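Peptide/nickel transport system substrate-binding protein (Listeria monocytogenes serotype 1/2a, PDB 5KZT) binds peptides and probably delivers them to a membrane transporter for uptake into the cell. Local coordinates at residues Tyr50-Pro58 with Asn509-Pro517. Residues are numbered along the deposited sequence; the frame is centred on the assembly and turned at random.
Sequences YALDKDGIP and NLQKNPFGP
A beta hairpin, strands 50-52 and 58-60 joined through a type I turn from Asp53 to Gly56, rests against the C-terminal segment 509-517, and Gln511 and Leu52 make the main polar link between them. The Gln511 chain, with CG anti to the backbone N (chi1 177°) and extended beyond it, reaches across so that NE2 donates to Leu52 O at 2.9 Å. NE2 comes in from above the Leu52 carbonyl plane, yet Leu52 O lies close to the plane of the Gln511 amide. Gln511 NE2 also donates to Asn513 OD1 at 2.8 Å, a straighter bond (163° at the hydrogen); two acceptors near the amide plane thus fix the flip of the Gln511 amide. Asn513 is held in turn by ND2, which donates to Pro517 O and also bonds Thr520; this steadies the acceptor that orients the Gln511 amide. One water bridges Asp53 O and Asn513 OD1, and another links Lys54 O with Lys512 O, so solvent fills in where the two backbones do not pair directly. On the apolar side, Leu52 CD2 sits over one face of the Phe515 ring, offset toward the rim, in a CH-pi contact 4.0 Å from the centroid; Phe515 also touches Ser159 of helix 157-161. Leu52 CD2 lies 4.0 Å from Pro514 CD, and Gly56 CA packs 3.9 Å from Pro514 CD. Within the turn, Asp53 OD1 accepts from Ile57 N at 3.0 Å and more weakly from Asp55 N. Backbone bonds from Gly56 N to Asp53 O and Asp53 N to Ile57 O, with Gly56 at positive phi, make this a type I turn with a G1 beta bulge, its hairpin joined to a segment 451 residues on in the type 2 periplasmic-binding-protein fold of OppA-like proteins.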
loop_
_atom_site.group_PDB
_atom_site.type_symbol
_atom_site.label_atom_id
_atom_site.label_comp_id
_atom_site.label_asym_id
_atom_site.label_seq_id
_atom_site.Cartn_x
_atom_site.Cartn_y
_atom_site.Cartn_z
ATOM N N TYR A 50 -9.711 0.156 15.932
ATOM C CA TYR A 50 -10.775 0.508 15.001
ATOM C C TYR A 50 -10.635 -0.379 13.779
ATOM O O TYR A 50 -9.583 -0.942 13.549
ATOM C CB TYR A 50 -10.659 1.971 14.576
ATOM C CG TYR A 50 -11.185 2.974 15.589
ATOM C CD1 TYR A 50 -10.506 3.229 16.774
ATOM C CD2 TYR A 50 -12.377 3.675 15.357
ATOM C CE1 TYR A 50 -10.996 4.144 17.703
ATOM C CE2 TYR A 50 -12.863 4.577 16.273
ATOM C CZ TYR A 50 -12.165 4.809 17.435
ATOM O OH TYR A 50 -12.690 5.700 18.332
ATOM N N ALA A 51 -11.706 -0.490 13.015
ATOM C CA ALA A 51 -11.679 -1.122 11.721
ATOM C C ALA A 51 -12.715 -0.419 10.834
ATOM O O ALA A 51 -13.773 -0.016 11.331
ATOM C CB ALA A 51 -11.977 -2.609 11.875
ATOM N N LEU A 52 -12.412 -0.252 9.542
ATOM C CA LEU A 52 -13.341 0.393 8.595
ATOM C C LEU A 52 -14.645 -0.379 8.495
ATOM O O LEU A 52 -14.634 -1.591 8.340
ATOM C CB LEU A 52 -12.710 0.531 7.194
ATOM C CG LEU A 52 -11.917 1.833 6.983
ATOM C CD1 LEU A 52 -11.036 2.171 8.163
ATOM C CD2 LEU A 52 -11.130 1.826 5.678
ATOM N N ASP A 53 -15.756 0.347 8.611
ATOM C CA ASP A 53 -17.091 -0.205 8.480
ATOM C C ASP A 53 -17.552 -0.220 7.013
ATOM O O ASP A 53 -16.806 0.153 6.102
ATOM C CB ASP A 53 -18.086 0.546 9.395
ATOM C CG ASP A 53 -18.416 1.965 8.915
ATOM O OD1 ASP A 53 -18.094 2.331 7.766
ATOM O OD2 ASP A 53 -19.017 2.718 9.710
ATOM N N LYS A 54 -18.791 -0.652 6.797
ATOM C CA LYS A 54 -19.329 -0.793 5.450
ATOM C C LYS A 54 -19.362 0.511 4.641
ATOM O O LYS A 54 -19.370 0.468 3.421
ATOM C CB LYS A 54 -20.735 -1.413 5.496
ATOM C CG LYS A 54 -21.809 -0.517 6.095
ATOM C CD LYS A 54 -23.190 -1.099 5.798
ATOM C CE LYS A 54 -24.285 -0.068 5.959
ATOM N NZ LYS A 54 -24.539 0.202 7.392
ATOM N N ASP A 55 -19.402 1.658 5.312
ATOM C CA ASP A 55 -19.331 2.958 4.630
ATOM C C ASP A 55 -17.936 3.571 4.510
ATOM O O ASP A 55 -17.816 4.723 4.075
ATOM C CB ASP A 55 -20.275 3.953 5.316
ATOM C CG ASP A 55 -21.715 3.558 5.176
ATOM O OD1 ASP A 55 -22.091 2.990 4.118
ATOM O OD2 ASP A 55 -22.475 3.825 6.132
ATOM N N GLY A 56 -16.892 2.818 4.874
ATOM C CA GLY A 56 -15.522 3.321 4.818
ATOM C C GLY A 56 -15.105 4.216 5.969
ATOM O O GLY A 56 -14.100 4.919 5.872
ATOM N N ILE A 57 -15.858 4.187 7.065
ATOM C CA ILE A 57 -15.548 4.994 8.234
ATOM C C ILE A 57 -14.948 4.111 9.320
ATOM O O ILE A 57 -15.518 3.064 9.619
ATOM C CB ILE A 57 -16.828 5.650 8.814
ATOM C CG1 ILE A 57 -17.554 6.488 7.735
ATOM C CG2 ILE A 57 -16.493 6.472 10.065
ATOM C CD1 ILE A 57 -18.967 6.889 8.105
ATOM N N PRO A 58 -13.826 4.534 9.946
ATOM C CA PRO A 58 -13.342 3.749 11.066
ATOM C C PRO A 58 -14.365 3.680 12.181
ATOM O O PRO A 58 -14.966 4.688 12.543
ATOM C CB PRO A 58 -12.075 4.501 11.522
ATOM C CG PRO A 58 -11.674 5.300 10.323
ATOM C CD PRO A 58 -12.968 5.708 9.703
ATOM N N ASN A 509 -21.795 -8.886 0.124
ATOM C CA ASN A 509 -21.109 -8.148 1.212
ATOM C C ASN A 509 -19.566 -8.283 1.202
ATOM O O ASN A 509 -18.918 -8.419 2.249
ATOM C CB ASN A 509 -21.726 -8.526 2.578
ATOM C CG ASN A 509 -22.493 -7.376 3.196
ATOM O OD1 ASN A 509 -21.925 -6.331 3.441
ATOM N ND2 ASN A 509 -23.795 -7.549 3.409
ATOM N N LEU A 510 -18.989 -8.242 0.005
ATOM C CA LEU A 510 -17.529 -8.196 -0.153
ATOM C C LEU A 510 -17.096 -6.763 0.101
ATOM O O LEU A 510 -17.288 -5.900 -0.743
ATOM C CB LEU A 510 -17.114 -8.657 -1.544
ATOM C CG LEU A 510 -15.608 -8.692 -1.841
ATOM C CD1 LEU A 510 -14.930 -9.705 -0.934
ATOM C CD2 LEU A 510 -15.333 -9.003 -3.310
ATOM N N GLN A 511 -16.541 -6.485 1.270
ATOM C CA GLN A 511 -16.220 -5.100 1.600
ATOM C C GLN A 511 -14.897 -4.689 0.988
ATOM O O GLN A 511 -13.860 -5.227 1.361
ATOM C CB GLN A 511 -16.170 -4.904 3.110
ATOM C CG GLN A 511 -15.774 -3.513 3.528
ATOM C CD GLN A 511 -16.030 -3.282 4.997
ATOM O OE1 GLN A 511 -17.138 -3.550 5.484
ATOM N NE2 GLN A 511 -15.022 -2.816 5.715
ATOM N N LYS A 512 -14.950 -3.731 0.056
ATOM C CA LYS A 512 -13.763 -3.096 -0.488
ATOM C C LYS A 512 -13.519 -1.831 0.317
ATOM O O LYS A 512 -14.326 -0.917 0.305
ATOM C CB LYS A 512 -13.940 -2.760 -1.979
ATOM C CG LYS A 512 -12.756 -2.039 -2.638
ATOM C CD LYS A 512 -11.563 -2.968 -2.830
ATOM C CE LYS A 512 -10.292 -2.212 -3.165
ATOM N NZ LYS A 512 -9.709 -1.519 -1.989
ATOM N N ASN A 513 -12.391 -1.777 1.002
ATOM C CA ASN A 513 -12.044 -0.588 1.764
ATOM C C ASN A 513 -11.485 0.510 0.877
ATOM O O ASN A 513 -10.690 0.223 -0.019
ATOM C CB ASN A 513 -11.070 -0.981 2.856
ATOM C CG ASN A 513 -11.682 -1.998 3.815
ATOM O OD1 ASN A 513 -12.805 -1.801 4.269
ATOM N ND2 ASN A 513 -10.974 -3.078 4.106
ATOM N N PRO A 514 -11.899 1.781 1.112
ATOM C CA PRO A 514 -11.404 2.873 0.277
ATOM C C PRO A 514 -9.960 3.283 0.561
ATOM O O PRO A 514 -9.391 4.022 -0.215
ATOM C CB PRO A 514 -12.350 4.023 0.599
ATOM C CG PRO A 514 -12.814 3.755 1.984
ATOM C CD PRO A 514 -12.882 2.251 2.108
ATOM N N PHE A 515 -9.400 2.840 1.683
ATOM C CA PHE A 515 -7.988 3.076 2.002
ATOM C C PHE A 515 -7.616 2.043 3.046
ATOM O O PHE A 515 -8.479 1.295 3.534
ATOM C CB PHE A 515 -7.749 4.512 2.504
ATOM C CG PHE A 515 -8.662 4.936 3.629
ATOM C CD1 PHE A 515 -8.392 4.561 4.945
ATOM C CD2 PHE A 515 -9.785 5.722 3.374
ATOM C CE1 PHE A 515 -9.227 4.938 5.985
ATOM C CE2 PHE A 515 -10.629 6.121 4.403
ATOM C CZ PHE A 515 -10.356 5.723 5.717
ATOM N N GLY A 516 -6.345 1.960 3.374
ATOM C CA GLY A 516 -5.871 0.878 4.230
ATOM C C GLY A 516 -5.917 -0.482 3.536
ATOM O O GLY A 516 -6.074 -0.551 2.311
ATOM N N PRO A 517 -5.774 -1.587 4.308
ATOM C CA PRO A 517 -5.884 -2.932 3.725
ATOM C C PRO A 517 -7.094 -3.068 2.792
ATOM O O PRO A 517 -8.178 -2.585 3.118
ATOM C CB PRO A 517 -6.054 -3.832 4.948
ATOM C CG PRO A 517 -5.338 -3.102 6.051
ATOM C CD PRO A 517 -5.491 -1.631 5.758
HETATM O O HOH W 1 -14.821 0.115 4.195
HETATM O O HOH W 2 -16.594 0.132 2.077
#